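Local coordinates for ABC transporter, substrate binding protein (Mannopine) (Agrobacterium fabrum, PDB 5L9S) that probably acts as the periplasmic substrate-binding protein of an ABC transporter for the opine mannopine, captured here open and unliganded, at residues 64-72 / 304-312; 74-85 / 98-106. All coordinates share one frame; numbering follows the deposited sequence.

Contact 1 (64-72 / 304-312)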
ATOM      1  N   ASP A  64      -7.613   1.289  -7.097  1.00 48.99           N
ATOM      2  CA  ASP A  64      -7.073   2.569  -6.623  1.00 49.03           C
ATOM      3  C   ASP A  64      -6.541   2.408  -5.211  1.00 52.58           C
ATOM      4  O   ASP A  64      -6.983   1.511  -4.504  1.00 52.55           O
ATOM      5  CB  ASP A  64      -8.128   3.700  -6.674  1.00 52.47           C
ATOM      6  CG  ASP A  64      -7.554   5.092  -6.945  1.00 57.69           C
ATOM      7  OD1 ASP A  64      -6.318   5.279  -6.770  1.00 54.76           O
ATOM      8  OD2 ASP A  64      -8.335   5.990  -7.333  1.00 63.07           O
ATOM      9  N   GLY A  65      -5.629   3.288  -4.805  1.00 48.61           N
ATOM     10  CA  GLY A  65      -5.058   3.288  -3.465  1.00 47.31           C
ATOM     11  C   GLY A  65      -6.123   3.380  -2.398  1.00 51.50           C
ATOM     12  O   GLY A  65      -7.157   4.016  -2.615  1.00 53.78           O
ATOM     13  N   GLU A  66      -5.886   2.746  -1.244  1.00 46.71           N
ATOM     14  CA  GLU A  66      -6.858   2.689  -0.151  1.00 47.09           C
ATOM     15  C   GLU A  66      -7.192   4.053   0.475  1.00 49.39           C
ATOM     16  O   GLU A  66      -8.317   4.260   0.933  1.00 49.59           O
ATOM     17  CB  GLU A  66      -6.451   1.659   0.918  1.00 47.76           C
ATOM     18  CG  GLU A  66      -5.242   1.966   1.795  1.00 53.87           C
ATOM     19  CD  GLU A  66      -5.071   0.949   2.910  1.00 61.85           C
ATOM     20  OE1 GLU A  66      -5.968   0.858   3.779  1.00 58.16           O
ATOM     21  OE2 GLU A  66      -4.071   0.201   2.882  1.00 60.97           O
ATOM     22  N   ILE A  67      -6.243   4.988   0.447  1.00 45.61           N
ATOM     23  CA  ILE A  67      -6.458   6.335   0.968  1.00 45.82           C
ATOM     24  C   ILE A  67      -7.350   7.114   0.009  1.00 51.33           C
ATOM     25  O   ILE A  67      -8.192   7.879   0.458  1.00 53.66           O
ATOM     26  CB  ILE A  67      -5.121   7.045   1.346  1.00 47.22           C
ATOM     27  CG1 ILE A  67      -4.519   6.364   2.578  1.00 44.91           C
ATOM     28  CG2 ILE A  67      -5.331   8.571   1.604  1.00 49.79           C
ATOM     29  CD1 ILE A  67      -3.094   6.357   2.589  1.00 56.29           C
ATOM     30  N   GLN A  68      -7.223   6.875  -1.302  1.00 47.74           N
ATOM     31  CA  GLN A  68      -8.100   7.538  -2.249  1.00 49.54           C
ATOM     32  C   GLN A  68      -9.503   6.867  -2.224  1.00 56.48           C
ATOM     33  O   GLN A  68     -10.497   7.539  -2.508  1.00 59.17           O
ATOM     34  CB  GLN A  68      -7.462   7.575  -3.666  1.00 50.11           C
ATOM     35  CG  GLN A  68      -8.358   8.105  -4.811  1.00 49.88           C
ATOM     36  CD  GLN A  68      -8.783   9.566  -4.720  1.00 78.62           C
ATOM     37  OE1 GLN A  68      -8.053  10.459  -4.271  1.00 75.06           O
ATOM     38  NE2 GLN A  68      -9.972   9.854  -5.211  1.00 79.32           N
ATOM     39  N   ALA A  69      -9.588   5.606  -1.742  1.00 51.49           N
ATOM     40  CA  ALA A  69     -10.809   4.802  -1.728  1.00 51.88           C
ATOM     41  C   ALA A  69     -11.727   4.728  -0.429  1.00 59.26           C
ATOM     42  O   ALA A  69     -12.593   3.882  -0.433  1.00 61.30           O
ATOM     43  CB  ALA A  69     -10.456   3.382  -2.144  1.00 50.43           C
ATOM     44  N   GLY A  70     -11.680   5.559   0.603  1.00 58.23           N
ATOM     45  CA  GLY A  70     -10.834   6.686   0.891  1.00 58.17           C
ATOM     46  C   GLY A  70     -11.652   7.948   1.045  1.00 66.39           C
ATOM     47  O   GLY A  70     -12.366   8.131   2.032  1.00 68.39           O
ATOM     48  N   SER A  71     -11.583   8.791   0.014  1.00 63.63           N
ATOM     49  CA  SER A  71     -12.138  10.129  -0.089  1.00 65.10           C
ATOM     50  C   SER A  71     -13.607  10.197  -0.437  1.00 72.84           C
ATOM     51  O   SER A  71     -14.155   9.259  -1.021  1.00 73.85           O
ATOM     52  CB  SER A  71     -11.330  10.927  -1.114  1.00 67.57           C
ATOM     53  OG  SER A  71     -11.334  10.304  -2.389  1.00 72.79           O
ATOM     54  N   ASP A  72     -14.235  11.355  -0.134  1.00 70.90           N
ATOM     55  CA  ASP A  72     -15.629  11.630  -0.468  1.00 72.96           C
ATOM     56  C   ASP A  72     -15.788  11.566  -1.989  1.00 74.25           C
ATOM     57  O   ASP A  72     -16.802  11.055  -2.475  1.00 75.51           O
ATOM     58  CB  ASP A  72     -16.076  13.012   0.061  1.00 77.82           C
ATOM     59  CG  ASP A  72     -15.960  13.179   1.560  1.00 86.04           C
ATOM     60  OD1 ASP A  72     -14.823  13.340   2.048  1.00 84.98           O
ATOM     61  OD2 ASP A  72     -17.006  13.158   2.244  1.00 92.22           O
ATOM     62  N   VAL A 304      -1.362   0.759  10.108  1.00 43.38           N
ATOM     63  CA  VAL A 304      -2.376   0.753   9.060  1.00 45.51           C
ATOM     64  C   VAL A 304      -2.954   2.170   8.939  1.00 53.11           C
ATOM     65  O   VAL A 304      -3.161   2.808   9.973  1.00 55.71           O
ATOM     66  CB  VAL A 304      -3.399  -0.395   9.274  1.00 50.35           C
ATOM     67  CG1 VAL A 304      -4.832   0.025   8.969  1.00 52.09           C
ATOM     68  CG2 VAL A 304      -2.994  -1.637   8.480  1.00 48.67           C
ATOM     69  N   PRO A 305      -3.115   2.732   7.713  1.00 50.05           N
ATOM     70  CA  PRO A 305      -3.586   4.128   7.613  1.00 51.21           C
ATOM     71  C   PRO A 305      -5.014   4.383   8.104  1.00 54.68           C
ATOM     72  O   PRO A 305      -5.876   3.503   7.998  1.00 54.35           O
ATOM     73  CB  PRO A 305      -3.485   4.413   6.099  1.00 52.28           C
ATOM     74  CG  PRO A 305      -3.643   3.076   5.450  1.00 54.90           C
ATOM     75  CD  PRO A 305      -2.896   2.148   6.368  1.00 49.99           C
ATOM     76  N   ASP A 306      -5.254   5.586   8.628  1.00 52.38           N
ATOM     77  CA  ASP A 306      -6.594   6.069   8.957  1.00 53.65           C
ATOM     78  C   ASP A 306      -6.919   6.939   7.726  1.00 58.10           C
ATOM     79  O   ASP A 306      -6.487   8.093   7.654  1.00 59.18           O
ATOM     80  CB  ASP A 306      -6.623   6.898  10.257  1.00 56.23           C
ATOM     81  CG  ASP A 306      -7.962   7.557  10.612  1.00 63.25           C
ATOM     82  OD1 ASP A 306      -8.910   7.495   9.778  1.00 61.00           O
ATOM     83  OD2 ASP A 306      -8.068   8.121  11.731  1.00 71.51           O
ATOM     84  N   ALA A 307      -7.597   6.347   6.729  1.00 53.57           N
ATOM     85  CA  ALA A 307      -7.958   7.020   5.485  1.00 54.25           C
ATOM     86  C   ALA A 307      -8.840   8.243   5.729  1.00 63.40           C
ATOM     87  O   ALA A 307      -8.670   9.245   5.039  1.00 64.16           O
ATOM     88  CB  ALA A 307      -8.644   6.048   4.537  1.00 54.46           C
ATOM     89  N   GLN A 308      -9.749   8.183   6.726  1.00 62.46           N
ATOM     90  CA  GLN A 308     -10.638   9.309   7.024  1.00 65.55           C
ATOM     91  C   GLN A 308      -9.854  10.559   7.413  1.00 66.67           C
ATOM     92  O   GLN A 308     -10.150  11.635   6.886  1.00 68.00           O
ATOM     93  CB  GLN A 308     -11.656   8.966   8.123  1.00 69.94           C
ATOM     94  CG  GLN A 308     -12.911   8.255   7.632  1.00101.02           C
ATOM     95  CD  GLN A 308     -13.857   7.911   8.759  1.00126.69           C
ATOM     96  OE1 GLN A 308     -13.585   8.148   9.945  1.00123.49           O
ATOM     97  NE2 GLN A 308     -14.981   7.309   8.409  1.00119.99           N
ATOM     98  N   TRP A 309      -8.852  10.416   8.321  1.00 58.69           N
ATOM     99  CA  TRP A 309      -8.019  11.513   8.802  1.00 57.92           C
ATOM    100  C   TRP A 309      -7.091  12.073   7.716  1.00 60.33           C
ATOM    101  O   TRP A 309      -7.037  13.295   7.536  1.00 62.20           O
ATOM    102  CB  TRP A 309      -7.240  11.109  10.067  1.00 55.87           C
ATOM    103  CG  TRP A 309      -6.477  12.239  10.704  1.00 57.62           C
ATOM    104  CD1 TRP A 309      -6.900  13.041  11.722  1.00 62.77           C
ATOM    105  CD2 TRP A 309      -5.179  12.729  10.319  1.00 56.33           C
ATOM    106  NE1 TRP A 309      -5.939  13.985  12.014  1.00 62.68           N
ATOM    107  CE2 TRP A 309      -4.873  13.818  11.168  1.00 62.04           C
ATOM    108  CE3 TRP A 309      -4.234  12.340   9.350  1.00 55.21           C
ATOM    109  CZ2 TRP A 309      -3.668  14.524  11.076  1.00 61.17           C
ATOM    110  CZ3 TRP A 309      -3.058  13.062   9.236  1.00 56.68           C
ATOM    111  CH2 TRP A 309      -2.785  14.143  10.091  1.00 59.39           C
ATOM    112  N   ILE A 310      -6.362  11.195   7.000  1.00 53.59           N
ATOM    113  CA  ILE A 310      -5.443  11.601   5.925  1.00 52.51           C
ATOM    114  C   ILE A 310      -6.157  12.469   4.860  1.00 59.44           C
ATOM    115  O   ILE A 310      -5.624  13.521   4.488  1.00 60.13           O
ATOM    116  CB  ILE A 310      -4.674  10.390   5.312  1.00 52.34           C
ATOM    117  CG1 ILE A 310      -3.796   9.699   6.389  1.00 50.39           C
ATOM    118  CG2 ILE A 310      -3.817  10.829   4.098  1.00 52.34           C
ATOM    119  CD1 ILE A 310      -3.496   8.282   6.122  1.00 54.74           C
ATOM    120  N   ASN A 311      -7.371  12.050   4.412  1.00 56.51           N
ATOM    121  CA  ASN A 311      -8.156  12.772   3.402  1.00 57.64           C
ATOM    122  C   ASN A 311      -8.636  14.118   3.889  1.00 65.18           C
ATOM    123  O   ASN A 311      -8.585  15.094   3.138  1.00 66.08           O
ATOM    124  CB  ASN A 311      -9.322  11.947   2.891  1.00 55.80           C
ATOM    125  CG  ASN A 311      -8.911  10.897   1.908  1.00 68.17           C
ATOM    126  OD1 ASN A 311      -8.504  11.181   0.757  1.00 61.59           O
ATOM    127  ND2 ASN A 311      -9.009   9.654   2.357  1.00 58.36           N
ATOM    128  N   ALA A 312      -9.093  14.177   5.140  1.00 64.04           N
ATOM    129  CA  ALA A 312      -9.558  15.420   5.749  1.00 67.45           C
ATOM    130  C   ALA A 312      -8.432  16.429   5.973  1.00 74.50           C
ATOM    131  O   ALA A 312      -8.676  17.640   5.841  1.00 77.73           O
ATOM    132  CB  ALA A 312     -10.258  15.132   7.069  1.00 68.89           C
TER
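The amide of N311 bridges two backbone carbonyls here, and most of the polar grip of the contact comes from it. ND2 of N311 lies 2.7 Å from O of I67 in a nearly straight hydrogen bond (165° at the hydrogen), with the carbonyl oxygen practically in the amide plane. The second bond turns back into its own helix: N311 ND2 also meets A307 O, again at 2.7 Å, but from above the carbonyl plane, while N311 N reaches the same oxygen from the opposite face. With CG beside the backbone N (chi1 -77°), the amide can span both carbonyls, and the two bonds fix its rotation. Its OD1 is thereby turned toward S71, whose CB sits 3.4 Å from N311 OD1. The hydroxyl of S71 takes no part in this: it gives its proton to O of Q68, and it weakly caps H74 N at the start of the next helix.

The apolar part belongs to I67. Its CG2 branch meets CG2 of I310 at 3.7 Å, the two side chains at about right angles. On its other branch, I67 CD1 touches P305 CB at 4.0 Å. Beside them the methyl of A307 packs on the backbone of E66, I67 and G70, the last following a peptide modelled as cis.

E66 adds a mixed contact, its CD 3.6 Å from P305 CG. The buried carboxylate is satisfied elsewhere, by K105 NZ and the backbone N of G235.

In the fold, the turn leaving strand 61-65 lies against P305 and the first two turns of helix 307-325. Strand 224-240 backs it through V234 and R237, and W149 of helix 149-158 touches I67, P305 and I310.

Contact 2 (74-85 / 98-106)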
ATOM      1  N   HIS A  74     -14.228   9.609  -4.139  1.00 56.72           N
ATOM      2  CA  HIS A  74     -14.318   8.192  -4.453  1.00 53.16           C
ATOM      3  C   HIS A  74     -15.728   7.680  -4.190  1.00 60.49           C
ATOM      4  O   HIS A  74     -16.279   7.007  -5.051  1.00 61.57           O
ATOM      5  CB  HIS A  74     -13.305   7.396  -3.618  1.00 49.69           C
ATOM      6  CG  HIS A  74     -13.227   5.941  -3.967  1.00 50.86           C
ATOM      7  ND1 HIS A  74     -12.487   5.492  -5.060  1.00 50.46           N
ATOM      8  CD2 HIS A  74     -13.813   4.877  -3.371  1.00 52.00           C
ATOM      9  CE1 HIS A  74     -12.643   4.183  -5.083  1.00 48.90           C
ATOM     10  NE2 HIS A  74     -13.428   3.763  -4.092  1.00 50.39           N
ATOM     11  N   PHE A  75     -16.325   8.015  -3.033  1.00 58.44           N
ATOM     12  CA  PHE A  75     -17.678   7.575  -2.672  1.00 60.74           C
ATOM     13  C   PHE A  75     -18.776   8.152  -3.581  1.00 68.58           C
ATOM     14  O   PHE A  75     -19.874   7.588  -3.662  1.00 69.95           O
ATOM     15  CB  PHE A  75     -17.985   7.911  -1.205  1.00 63.24           C
ATOM     16  CG  PHE A  75     -16.997   7.457  -0.158  1.00 62.14           C
ATOM     17  CD1 PHE A  75     -16.311   6.253  -0.295  1.00 61.94           C
ATOM     18  CD2 PHE A  75     -16.807   8.194   1.007  1.00 64.33           C
ATOM     19  CE1 PHE A  75     -15.430   5.821   0.692  1.00 60.47           C
ATOM     20  CE2 PHE A  75     -15.940   7.749   2.003  1.00 64.15           C
ATOM     21  CZ  PHE A  75     -15.258   6.566   1.837  1.00 60.01           C
ATOM     22  N   ALA A  76     -18.483   9.278  -4.250  1.00 66.61           N
ATOM     23  CA  ALA A  76     -19.414   9.939  -5.163  1.00 70.39           C
ATOM     24  C   ALA A  76     -19.521   9.221  -6.501  1.00 75.45           C
ATOM     25  O   ALA A  76     -20.571   9.301  -7.131  1.00 80.29           O
ATOM     26  CB  ALA A  76     -18.986  11.380  -5.390  1.00 72.06           C
ATOM     27  N   ILE A  77     -18.441   8.543  -6.943  1.00 67.01           N
ATOM     28  CA  ILE A  77     -18.347   7.843  -8.232  1.00 65.52           C
ATOM     29  C   ILE A  77     -18.379   6.307  -8.086  1.00 68.86           C
ATOM     30  O   ILE A  77     -18.382   5.596  -9.093  1.00 69.78           O
ATOM     31  CB  ILE A  77     -17.108   8.335  -9.047  1.00 66.47           C
ATOM     32  CG1 ILE A  77     -15.771   8.095  -8.297  1.00 63.64           C
ATOM     33  CG2 ILE A  77     -17.266   9.792  -9.429  1.00 69.01           C
ATOM     34  CD1 ILE A  77     -14.477   8.266  -9.118  1.00 66.71           C
ATOM     35  N   THR A  78     -18.395   5.800  -6.847  1.00 64.09           N
ATOM     36  CA  THR A  78     -18.402   4.359  -6.573  1.00 62.75           C
ATOM     37  C   THR A  78     -19.589   3.963  -5.725  1.00 70.66           C
ATOM     38  O   THR A  78     -20.199   4.803  -5.040  1.00 70.77           O
ATOM     39  CB  THR A  78     -17.066   3.849  -5.925  1.00 62.36           C
ATOM     40  OG1 THR A  78     -16.884   4.408  -4.620  1.00 63.61           O
ATOM     41  CG2 THR A  78     -15.831   4.070  -6.802  1.00 53.91           C
ATOM     42  N   GLU A  79     -19.904   2.665  -5.757  1.00 70.29           N
ATOM     43  CA  GLU A  79     -20.982   2.092  -4.968  1.00 74.52           C
ATOM     44  C   GLU A  79     -20.500   1.807  -3.555  1.00 80.85           C
ATOM     45  O   GLU A  79     -19.327   1.488  -3.364  1.00 78.18           O
ATOM     46  CB  GLU A  79     -21.490   0.805  -5.614  1.00 77.23           C
ATOM     47  CG  GLU A  79     -22.987   0.825  -5.845  1.00 93.95           C
ATOM     48  CD  GLU A  79     -23.518  -0.475  -6.401  1.00118.11           C
ATOM     49  OE1 GLU A  79     -23.967  -1.320  -5.593  1.00108.51           O
ATOM     50  OE2 GLU A  79     -23.433  -0.672  -7.636  1.00111.52           O
ATOM     51  N   ASP A  80     -21.401   1.921  -2.569  1.00 81.62           N
ATOM     52  CA  ASP A  80     -21.111   1.634  -1.167  1.00 81.20           C
ATOM     53  C   ASP A  80     -21.164   0.106  -1.007  1.00 86.97           C
ATOM     54  O   ASP A  80     -22.226  -0.505  -1.159  1.00 89.70           O
ATOM     55  CB  ASP A  80     -22.146   2.328  -0.265  1.00 86.03           C
ATOM     56  CG  ASP A  80     -21.834   2.348   1.218  1.00 92.41           C
ATOM     57  OD1 ASP A  80     -20.927   1.612   1.643  1.00 87.15           O
ATOM     58  OD2 ASP A  80     -22.548   3.059   1.968  1.00104.31           O
ATOM     59  N   LEU A  81     -20.000  -0.507  -0.766  1.00 81.83           N
ATOM     60  CA  LEU A  81     -19.874  -1.954  -0.639  1.00 82.30           C
ATOM     61  C   LEU A  81     -20.266  -2.512   0.728  1.00 86.69           C
ATOM     62  O   LEU A  81     -20.418  -3.728   0.845  1.00 86.87           O
ATOM     63  CB  LEU A  81     -18.454  -2.395  -1.016  1.00 79.56           C
ATOM     64  CG  LEU A  81     -18.226  -2.789  -2.466  1.00 85.24           C
ATOM     65  CD1 LEU A  81     -17.918  -1.560  -3.334  1.00 85.75           C
ATOM     66  CD2 LEU A  81     -17.075  -3.774  -2.567  1.00 85.06           C
ATOM     67  N   SER A  82     -20.419  -1.639   1.752  1.00 83.73           N
ATOM     68  CA  SER A  82     -20.782  -1.944   3.150  1.00 84.67           C
ATOM     69  C   SER A  82     -21.780  -3.113   3.327  1.00 89.77           C
ATOM     70  O   SER A  82     -21.519  -4.006   4.129  1.00 88.84           O
ATOM     71  CB  SER A  82     -21.303  -0.691   3.851  1.00 88.76           C
ATOM     72  OG  SER A  82     -20.276   0.284   3.937  1.00 90.54           O
ATOM     73  N   ASP A  83     -22.875  -3.138   2.553  1.00 88.44           N
ATOM     74  CA  ASP A  83     -23.848  -4.235   2.605  1.00 91.94           C
ATOM     75  C   ASP A  83     -23.226  -5.577   2.160  1.00 93.22           C
ATOM     76  O   ASP A  83     -23.309  -6.554   2.907  1.00 93.93           O
ATOM     77  CB  ASP A  83     -25.175  -3.912   1.865  1.00 98.28           C
ATOM     78  CG  ASP A  83     -25.141  -3.412   0.420  1.00110.24           C
ATOM     79  OD1 ASP A  83     -24.020  -3.265  -0.141  1.00106.37           O
ATOM     80  OD2 ASP A  83     -26.234  -3.133  -0.136  1.00119.18           O
ATOM     81  N   PHE A  84     -22.565  -5.595   0.979  1.00 87.01           N
ATOM     82  CA  PHE A  84     -21.867  -6.752   0.394  1.00 85.60           C
ATOM     83  C   PHE A  84     -20.761  -7.304   1.321  1.00 87.93           C
ATOM     84  O   PHE A  84     -20.550  -8.515   1.390  1.00 86.47           O
ATOM     85  CB  PHE A  84     -21.276  -6.356  -0.979  1.00 85.42           C
ATOM     86  CG  PHE A  84     -20.180  -7.246  -1.524  1.00 84.44           C
ATOM     87  CD1 PHE A  84     -20.485  -8.356  -2.303  1.00 89.21           C
ATOM     88  CD2 PHE A  84     -18.841  -6.967  -1.268  1.00 82.76           C
ATOM     89  CE1 PHE A  84     -19.472  -9.181  -2.804  1.00 87.87           C
ATOM     90  CE2 PHE A  84     -17.831  -7.801  -1.754  1.00 83.36           C
ATOM     91  CZ  PHE A  84     -18.153  -8.900  -2.523  1.00 83.03           C
ATOM     92  N   CYS A  85     -20.053  -6.389   1.993  1.00 85.05           N
ATOM     93  CA  CYS A  85     -18.942  -6.595   2.910  1.00 84.25           C
ATOM     94  C   CYS A  85     -19.241  -7.479   4.113  1.00 89.90           C
ATOM     95  O   CYS A  85     -18.324  -8.112   4.646  1.00 88.35           O
ATOM     96  CB  CYS A  85     -18.412  -5.239   3.359  1.00 84.31           C
ATOM     97  SG  CYS A  85     -17.650  -4.272   2.031  1.00 86.37           S
ATOM     98  N   SER A  98     -10.422  -5.367   5.247  1.00 56.86           N
ATOM     99  CA  SER A  98     -10.341  -6.004   3.934  1.00 55.16           C
ATOM    100  C   SER A  98     -11.532  -5.704   3.031  1.00 59.41           C
ATOM    101  O   SER A  98     -11.444  -5.918   1.824  1.00 57.04           O
ATOM    102  CB  SER A  98     -10.145  -7.506   4.071  1.00 57.86           C
ATOM    103  OG  SER A  98      -8.782  -7.685   4.401  1.00 64.04           O
ATOM    104  N   CYS A  99     -12.639  -5.218   3.597  1.00 59.30           N
ATOM    105  CA  CYS A  99     -13.844  -4.897   2.836  1.00 61.66           C
ATOM    106  C   CYS A  99     -14.525  -3.686   3.475  1.00 66.68           C
ATOM    107  O   CYS A  99     -15.148  -3.802   4.540  1.00 70.63           O
ATOM    108  CB  CYS A  99     -14.779  -6.107   2.750  1.00 64.83           C
ATOM    109  SG  CYS A  99     -15.697  -6.243   1.185  1.00 70.62           S
ATOM    110  N   THR A 100     -14.374  -2.519   2.835  1.00 58.69           N
ATOM    111  CA  THR A 100     -14.955  -1.270   3.317  1.00 58.22           C
ATOM    112  C   THR A 100     -15.943  -0.671   2.316  1.00 64.05           C
ATOM    113  O   THR A 100     -16.218  -1.267   1.270  1.00 65.49           O
ATOM    114  CB  THR A 100     -13.848  -0.286   3.650  1.00 56.37           C
ATOM    115  OG1 THR A 100     -13.223   0.127   2.436  1.00 57.50           O
ATOM    116  CG2 THR A 100     -12.839  -0.842   4.655  1.00 46.14           C
ATOM    117  N   ARG A 101     -16.464   0.523   2.636  1.00 60.00           N
ATOM    118  CA  ARG A 101     -17.395   1.288   1.812  1.00 61.26           C
ATOM    119  C   ARG A 101     -16.857   1.500   0.386  1.00 64.62           C
ATOM    120  O   ARG A 101     -17.576   1.297  -0.587  1.00 65.78           O
ATOM    121  CB  ARG A 101     -17.646   2.642   2.494  1.00 62.44           C
ATOM    122  CG  ARG A 101     -18.454   3.657   1.670  1.00 79.41           C
ATOM    123  CD  ARG A 101     -18.637   4.943   2.435  1.00 85.08           C
ATOM    124  NE  ARG A 101     -19.530   5.889   1.773  1.00 92.60           N
ATOM    125  CZ  ARG A 101     -19.778   7.112   2.240  1.00106.82           C
ATOM    126  NH1 ARG A 101     -19.179   7.544   3.348  1.00 97.35           N
ATOM    127  NH2 ARG A 101     -20.604   7.924   1.590  1.00 86.83           N
ATOM    128  N   GLY A 102     -15.595   1.897   0.296  1.00 59.86           N
ATOM    129  CA  GLY A 102     -14.930   2.206  -0.960  1.00 58.38           C
ATOM    130  C   GLY A 102     -14.419   1.046  -1.781  1.00 60.98           C
ATOM    131  O   GLY A 102     -14.067   1.239  -2.949  1.00 61.62           O
ATOM    132  N   GLY A 103     -14.349  -0.140  -1.180  1.00 54.80           N
ATOM    133  CA  GLY A 103     -13.884  -1.316  -1.902  1.00 52.40           C
ATOM    134  C   GLY A 103     -13.234  -2.407  -1.082  1.00 52.51           C
ATOM    135  O   GLY A 103     -13.068  -2.265   0.134  1.00 49.30           O
ATOM    136  N   ALA A 104     -12.866  -3.519  -1.767  1.00 47.94           N
ATOM    137  CA  ALA A 104     -12.242  -4.688  -1.169  1.00 45.37           C
ATOM    138  C   ALA A 104     -10.745  -4.565  -1.284  1.00 47.81           C
ATOM    139  O   ALA A 104     -10.277  -4.073  -2.298  1.00 48.00           O
ATOM    140  CB  ALA A 104     -12.715  -5.946  -1.875  1.00 46.73           C
ATOM    141  N   LYS A 105      -9.976  -5.021  -0.272  1.00 41.31           N
ATOM    142  CA  LYS A 105      -8.524  -4.973  -0.342  1.00 37.72           C
ATOM    143  C   LYS A 105      -8.027  -6.006  -1.358  1.00 43.99           C
ATOM    144  O   LYS A 105      -8.431  -7.170  -1.325  1.00 44.49           O
ATOM    145  CB  LYS A 105      -7.871  -5.223   1.029  1.00 36.42           C
ATOM    146  CG  LYS A 105      -6.464  -4.613   1.163  1.00 39.52           C
ATOM    147  CD  LYS A 105      -6.456  -3.235   1.912  1.00 43.76           C
ATOM    148  CE  LYS A 105      -6.308  -3.366   3.413  1.00 46.77           C
ATOM    149  NZ  LYS A 105      -6.703  -2.133   4.151  1.00 61.75           N
ATOM    150  N   LEU A 106      -7.152  -5.571  -2.262  1.00 40.50           N
ATOM    151  CA  LEU A 106      -6.559  -6.480  -3.223  1.00 39.36           C
ATOM    152  C   LEU A 106      -5.250  -6.952  -2.617  1.00 43.64           C
ATOM    153  O   LEU A 106      -5.089  -8.146  -2.355  1.00 45.63           O
ATOM    154  CB  LEU A 106      -6.327  -5.782  -4.564  1.00 38.73           C
ATOM    155  CG  LEU A 106      -5.779  -6.660  -5.650  1.00 43.52           C
ATOM    156  CD1 LEU A 106      -6.858  -7.545  -6.245  1.00 45.42           C
ATOM    157  CD2 LEU A 106      -5.147  -5.833  -6.722  1.00 45.91           C
TER
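H74 and G102 meet in the tight part of the contact. NE2 of H74 gives a 2.8 Å hydrogen bond to O of G102, which lies in the ring plane at the edge of the imidazole; the donor in turn sits in the carbonyl plane, on a lone pair. Because G102 has no side chain, the ring can come close to its backbone. The methyl CG2 of T78 covers one face of the imidazole, and T78 OG1 bonds back to H74 O. A few residues on, L81 N donates to R101 O at 3.0 Å, almost straight (175°). The leucine's CB lies against T100 O.

At the far end C85 and C99 face each other. A disulfide between them is seen in this protein, although C85 SG and C99 SG as modelled stand 2.9 Å apart, too long for a covalent bond yet too short for a normal non-bonded contact, so the state of the pair here is doubtful.

Toward solvent the grip is softer. R101 runs out fully extended, CG opposite the backbone N (chi1 172°), and lays its guanidinium flat on one face of the F75 ring, with R101 CD 3.6 Å above the ring centre. This is an off-centre cation-pi stack with planes only 10° apart. D80 OD2 comes merely to 4.1 Å of R101 NE, well out of the guanidinium plane: a loose attraction between charges. OD1 of D80 instead accepts from S82 OG on its syn side and from S82 N above the carboxylate plane, the latter capping the turn into helix 82-85.

R101 and G102 form the two-residue turn of a beta-hairpin, with T100 and G103 joined by backbone bonds in both directions. The connection from helix 72-77 to helix 82-85 thus folds around a hairpin tip whose return strand, 103-116, joins the central sheet.

Both contacts are partly buried, and contact 1 lies nearer the middle of the chain, its centre about 11 Å from the chain centre against about 17 Å for contact 2. Contact 1 joins residues over 230 positions apart, whereas contact 2 is a local fold-back. They share strand 224-240 as a neighbour and adjoin directly: the E66-K105 salt bridge ties them together, and the 66-71 turn leads straight into helix 72-77, where H74 and F75 pack against its carbonyls. Chemically, contact 1 relies on one bridging amide and aliphatic packing; contact 2 combines a histidine bond and a cysteine pair with an arginine-aromatic stack at the solvent-facing rim.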